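Local coordinates for protein CaaX farnesyltransferase alpha subunit Ram2 (Aspergillus fumigatus, PDB 4L9P) that forms the alpha subunit of protein farnesyltransferase, which transfers farnesyl groups to CAAX proteins, and probably also serves CAAX geranylgeranyl transfer, at residues A[323-335]-A[346-358]. The protein carries 1 engineered substitution. Residues are numbered along the deposited sequence; the frame is centred on the assembly and turned at random.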
# COMPACT_ATOMS: atom_id res chain seq x y z
N SER A 323 10.70 -18.61 33.15
CA SER A 323 9.86 -17.68 32.40
C SER A 323 10.04 -17.91 30.90
O SER A 323 9.08 -17.84 30.15
CB SER A 323 10.13 -16.22 32.82
OG SER A 323 11.49 -15.83 32.63
N ALA A 324 11.27 -18.19 30.48
CA ALA A 324 11.54 -18.50 29.07
C ALA A 324 10.73 -19.72 28.60
O ALA A 324 10.11 -19.70 27.52
CB ALA A 324 13.05 -18.72 28.83
N ALA A 325 10.69 -20.77 29.43
CA ALA A 325 9.93 -21.97 29.07
C ALA A 325 8.43 -21.65 28.94
O ALA A 325 7.74 -22.22 28.08
CB ALA A 325 10.18 -23.11 30.10
N GLU A 326 7.94 -20.85 29.86
CA GLU A 326 6.51 -20.49 29.82
C GLU A 326 6.19 -19.67 28.55
O GLU A 326 5.12 -19.87 27.98
CB GLU A 326 6.09 -19.71 31.06
CG GLU A 326 4.61 -19.39 31.16
CD GLU A 326 3.70 -20.60 31.44
OE1 GLU A 326 2.46 -20.45 31.30
OE2 GLU A 326 4.19 -21.68 31.76
N ALA A 327 7.10 -18.78 28.13
CA ALA A 327 6.92 -18.03 26.89
C ALA A 327 6.84 -19.01 25.74
O ALA A 327 5.96 -18.86 24.87
CB ALA A 327 8.04 -17.00 26.66
N VAL A 328 7.76 -19.99 25.72
CA VAL A 328 7.74 -20.98 24.67
C VAL A 328 6.45 -21.79 24.65
O VAL A 328 5.87 -22.12 23.59
CB VAL A 328 8.99 -21.88 24.71
CG1 VAL A 328 8.86 -23.01 23.70
CG2 VAL A 328 10.23 -21.03 24.43
N LYS A 329 5.94 -22.13 25.84
CA LYS A 329 4.65 -22.80 25.89
C LYS A 329 3.52 -21.95 25.25
O LYS A 329 2.66 -22.51 24.54
CB LYS A 329 4.29 -23.08 27.35
CG LYS A 329 3.01 -23.83 27.50
CD LYS A 329 2.64 -23.94 29.01
CE LYS A 329 1.27 -24.65 29.17
NZ LYS A 329 0.81 -24.84 30.60
N MET A 330 3.46 -20.65 25.58
CA MET A 330 2.42 -19.79 25.00
C MET A 330 2.55 -19.79 23.48
O MET A 330 1.54 -19.90 22.78
CB MET A 330 2.55 -18.37 25.56
CG MET A 330 2.27 -18.25 27.03
SD MET A 330 0.58 -18.77 27.49
CE MET A 330 0.90 -20.49 28.08
N LEU A 331 3.80 -19.69 22.98
CA LEU A 331 4.00 -19.62 21.53
C LEU A 331 3.63 -20.94 20.85
O LEU A 331 3.19 -20.98 19.70
CB LEU A 331 5.43 -19.19 21.25
CG LEU A 331 5.71 -17.71 21.60
CD1 LEU A 331 7.22 -17.53 21.74
CD2 LEU A 331 5.23 -16.74 20.47
N THR A 332 3.86 -22.05 21.58
CA THR A 332 3.44 -23.35 21.10
C THR A 332 1.90 -23.47 21.01
O THR A 332 1.38 -24.02 20.02
CB THR A 332 4.04 -24.43 22.01
OG1 THR A 332 5.47 -24.34 21.94
CG2 THR A 332 3.62 -25.79 21.49
N LEU A 333 1.19 -22.93 22.00
CA LEU A 333 -0.26 -22.90 21.87
C LEU A 333 -0.70 -22.12 20.61
O LEU A 333 -1.65 -22.52 19.94
CB LEU A 333 -0.92 -22.28 23.09
CG LEU A 333 -0.75 -23.11 24.37
CD1 LEU A 333 -1.28 -22.37 25.59
CD2 LEU A 333 -1.52 -24.39 24.21
N LEU A 334 -0.05 -20.99 20.33
CA LEU A 334 -0.38 -20.20 19.14
C LEU A 334 -0.08 -21.00 17.87
O LEU A 334 -0.92 -21.03 16.97
CB LEU A 334 0.40 -18.89 19.16
CG LEU A 334 -0.15 -17.89 20.19
CD1 LEU A 334 0.85 -16.79 20.51
CD2 LEU A 334 -1.49 -17.21 19.70
N LYS A 335 1.09 -21.62 17.79
CA LYS A 335 1.46 -22.26 16.56
C LYS A 335 0.65 -23.52 16.30
O LYS A 335 0.41 -23.86 15.14
CB LYS A 335 2.99 -22.48 16.52
CG LYS A 335 3.46 -23.68 17.10
CD LYS A 335 5.02 -23.78 16.96
CE LYS A 335 5.43 -25.22 17.25
NZ LYS A 335 6.85 -25.35 17.27
N TRP A 346 5.78 -17.41 15.05
CA TRP A 346 5.87 -17.92 16.45
C TRP A 346 7.17 -18.73 16.63
O TRP A 346 7.80 -18.60 17.69
CB TRP A 346 4.71 -18.82 16.81
CG TRP A 346 3.32 -18.18 16.52
CD1 TRP A 346 2.29 -18.79 15.89
CD2 TRP A 346 2.84 -16.85 16.90
NE1 TRP A 346 1.18 -17.94 15.81
CE2 TRP A 346 1.48 -16.75 16.44
CE3 TRP A 346 3.40 -15.74 17.57
CZ2 TRP A 346 0.71 -15.59 16.62
CZ3 TRP A 346 2.62 -14.60 17.75
CH2 TRP A 346 1.31 -14.52 17.27
N GLU A 347 7.58 -19.50 15.63
CA GLU A 347 8.80 -20.31 15.80
C GLU A 347 10.03 -19.40 15.80
O GLU A 347 10.99 -19.69 16.51
CB GLU A 347 8.89 -21.43 14.75
CG GLU A 347 7.83 -22.52 14.95
CD GLU A 347 7.88 -23.69 13.95
OE1 GLU A 347 8.54 -23.61 12.89
OE2 GLU A 347 7.19 -24.69 14.21
N TYR A 348 9.98 -18.32 15.03
CA TYR A 348 11.08 -17.31 15.06
C TYR A 348 11.18 -16.72 16.49
O TYR A 348 12.29 -16.57 17.04
CB TYR A 348 10.83 -16.21 14.02
CG TYR A 348 11.73 -15.03 14.11
CD1 TYR A 348 13.02 -15.11 13.62
CD2 TYR A 348 11.28 -13.79 14.63
CE1 TYR A 348 13.88 -14.01 13.65
CE2 TYR A 348 12.14 -12.69 14.67
CZ TYR A 348 13.43 -12.79 14.17
OH TYR A 348 14.30 -11.71 14.21
N ARG A 349 10.04 -16.41 17.11
CA ARG A 349 10.04 -15.90 18.49
C ARG A 349 10.60 -16.95 19.43
O ARG A 349 11.40 -16.63 20.30
CB ARG A 349 8.66 -15.46 18.97
CG ARG A 349 8.15 -14.20 18.22
CD ARG A 349 8.90 -12.93 18.69
NE ARG A 349 8.54 -12.64 20.07
CZ ARG A 349 9.40 -12.39 21.06
NH1 ARG A 349 10.73 -12.43 20.85
NH2 ARG A 349 8.92 -12.11 22.28
N ILE A 350 10.17 -18.21 19.28
CA ILE A 350 10.74 -19.31 20.11
C ILE A 350 12.26 -19.37 19.94
O ILE A 350 12.99 -19.51 20.93
CB ILE A 350 10.11 -20.66 19.75
CG1 ILE A 350 8.63 -20.66 20.17
CG2 ILE A 350 10.87 -21.81 20.44
CD1 ILE A 350 7.79 -21.83 19.67
N ARG A 351 12.77 -19.23 18.72
CA ARG A 351 14.22 -19.29 18.49
C ARG A 351 14.91 -18.13 19.19
O ARG A 351 15.98 -18.29 19.76
CB ARG A 351 14.56 -19.29 16.99
CG ARG A 351 14.07 -20.53 16.26
CD ARG A 351 14.78 -20.80 14.91
NE ARG A 351 14.66 -19.71 13.96
CZ ARG A 351 13.62 -19.54 13.13
NH1 ARG A 351 12.63 -20.40 13.17
NH2 ARG A 351 13.58 -18.50 12.27
N GLN A 352 14.29 -16.94 19.14
CA GLN A 352 14.89 -15.75 19.77
C GLN A 352 14.94 -15.93 21.28
O GLN A 352 15.95 -15.63 21.91
CB GLN A 352 14.07 -14.51 19.52
CG GLN A 352 14.12 -13.96 18.08
CD GLN A 352 13.43 -12.60 17.99
OE1 GLN A 352 12.27 -12.45 18.35
NE2 GLN A 352 14.17 -11.60 17.49
N ILE A 353 13.85 -16.44 21.86
CA ILE A 353 13.77 -16.63 23.30
C ILE A 353 14.75 -17.72 23.77
O ILE A 353 15.44 -17.61 24.81
CB ILE A 353 12.34 -17.01 23.72
CG1 ILE A 353 11.41 -15.83 23.43
CG2 ILE A 353 12.36 -17.46 25.23
CD1 ILE A 353 9.92 -16.15 23.52
N THR A 354 14.84 -18.78 22.99
CA THR A 354 15.76 -19.87 23.28
C THR A 354 17.24 -19.39 23.20
O THR A 354 18.05 -19.74 24.06
CB THR A 354 15.54 -21.03 22.28
OG1 THR A 354 14.20 -21.52 22.39
CG2 THR A 354 16.53 -22.17 22.56
N ALA A 355 17.56 -18.56 22.20
CA ALA A 355 18.90 -18.01 22.10
C ALA A 355 19.17 -17.09 23.28
O ALA A 355 20.27 -17.09 23.85
CB ALA A 355 19.08 -17.25 20.79
N SER A 356 18.19 -16.25 23.61
CA SER A 356 18.37 -15.31 24.71
C SER A 356 18.62 -16.04 26.03
O SER A 356 19.48 -15.65 26.82
CB SER A 356 17.17 -14.36 24.81
OG SER A 356 17.26 -13.63 26.03
N ALA A 357 17.82 -17.09 26.26
CA ALA A 357 17.93 -17.92 27.46
C ALA A 357 19.26 -18.65 27.51
O ALA A 357 19.85 -18.81 28.59
CB ALA A 357 16.75 -18.91 27.55
N ALA A 358 19.73 -19.09 26.34
CA ALA A 358 21.03 -19.75 26.25
C ALA A 358 22.11 -18.72 26.59
O ALA A 358 23.08 -19.03 27.29
CB ALA A 358 21.24 -20.30 24.84
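L331 is the knob at the middle of this helix pair, pressed into a hollow walled by W346, R349, I350 and I353. Its chi1 of -71° carries CG toward the partner helix and chi2 (161°) parts the methyls: CD1 meets I353 CD1 tip to tip at 3.5 Å, while CD2 comes obliquely against the tryptophan, 3.6 Å from W346 CE3. Two knobs return the fit. I350 enters the hollow between V328, L331, T332 and K335, with its CG1 3.7 Å from L331 CB and its CG2 against the V328 methyls. I353 fills the next one, among A324, A327, V328 and L331. At that end A324 CB meets I353 CG2 and rests 3.9 Å from A357 CB. At the other end the W346 indole lies broadside to L334, whose CB sits 3.6 Å from the centroid of the five-membered ring, a CH-pi contact over the face; W346 NE1 is hydrogen-bonded to the D339 carbonyl, which fixes the ring's rotation. Beside it K335 stretches out extended to a salt bridge with one of E347's two conformers, K335 NZ to E347 OE2 at 3.1 Å, on the anti side but tilted out of the carboxylate plane; R343 shares that oxygen. The nearly antiparallel axes (168°) approach to 9.4 Å, forming an alpha-hairpin with knobs-into-holes packing, the last of the helical array. Helix 304-317 packs against it, touching L334 through I307 and I353 through A315, and its D312 and E316 both form salt bridges with R349 NH2; E347 and Y348 touch the neighbouring beta subunit.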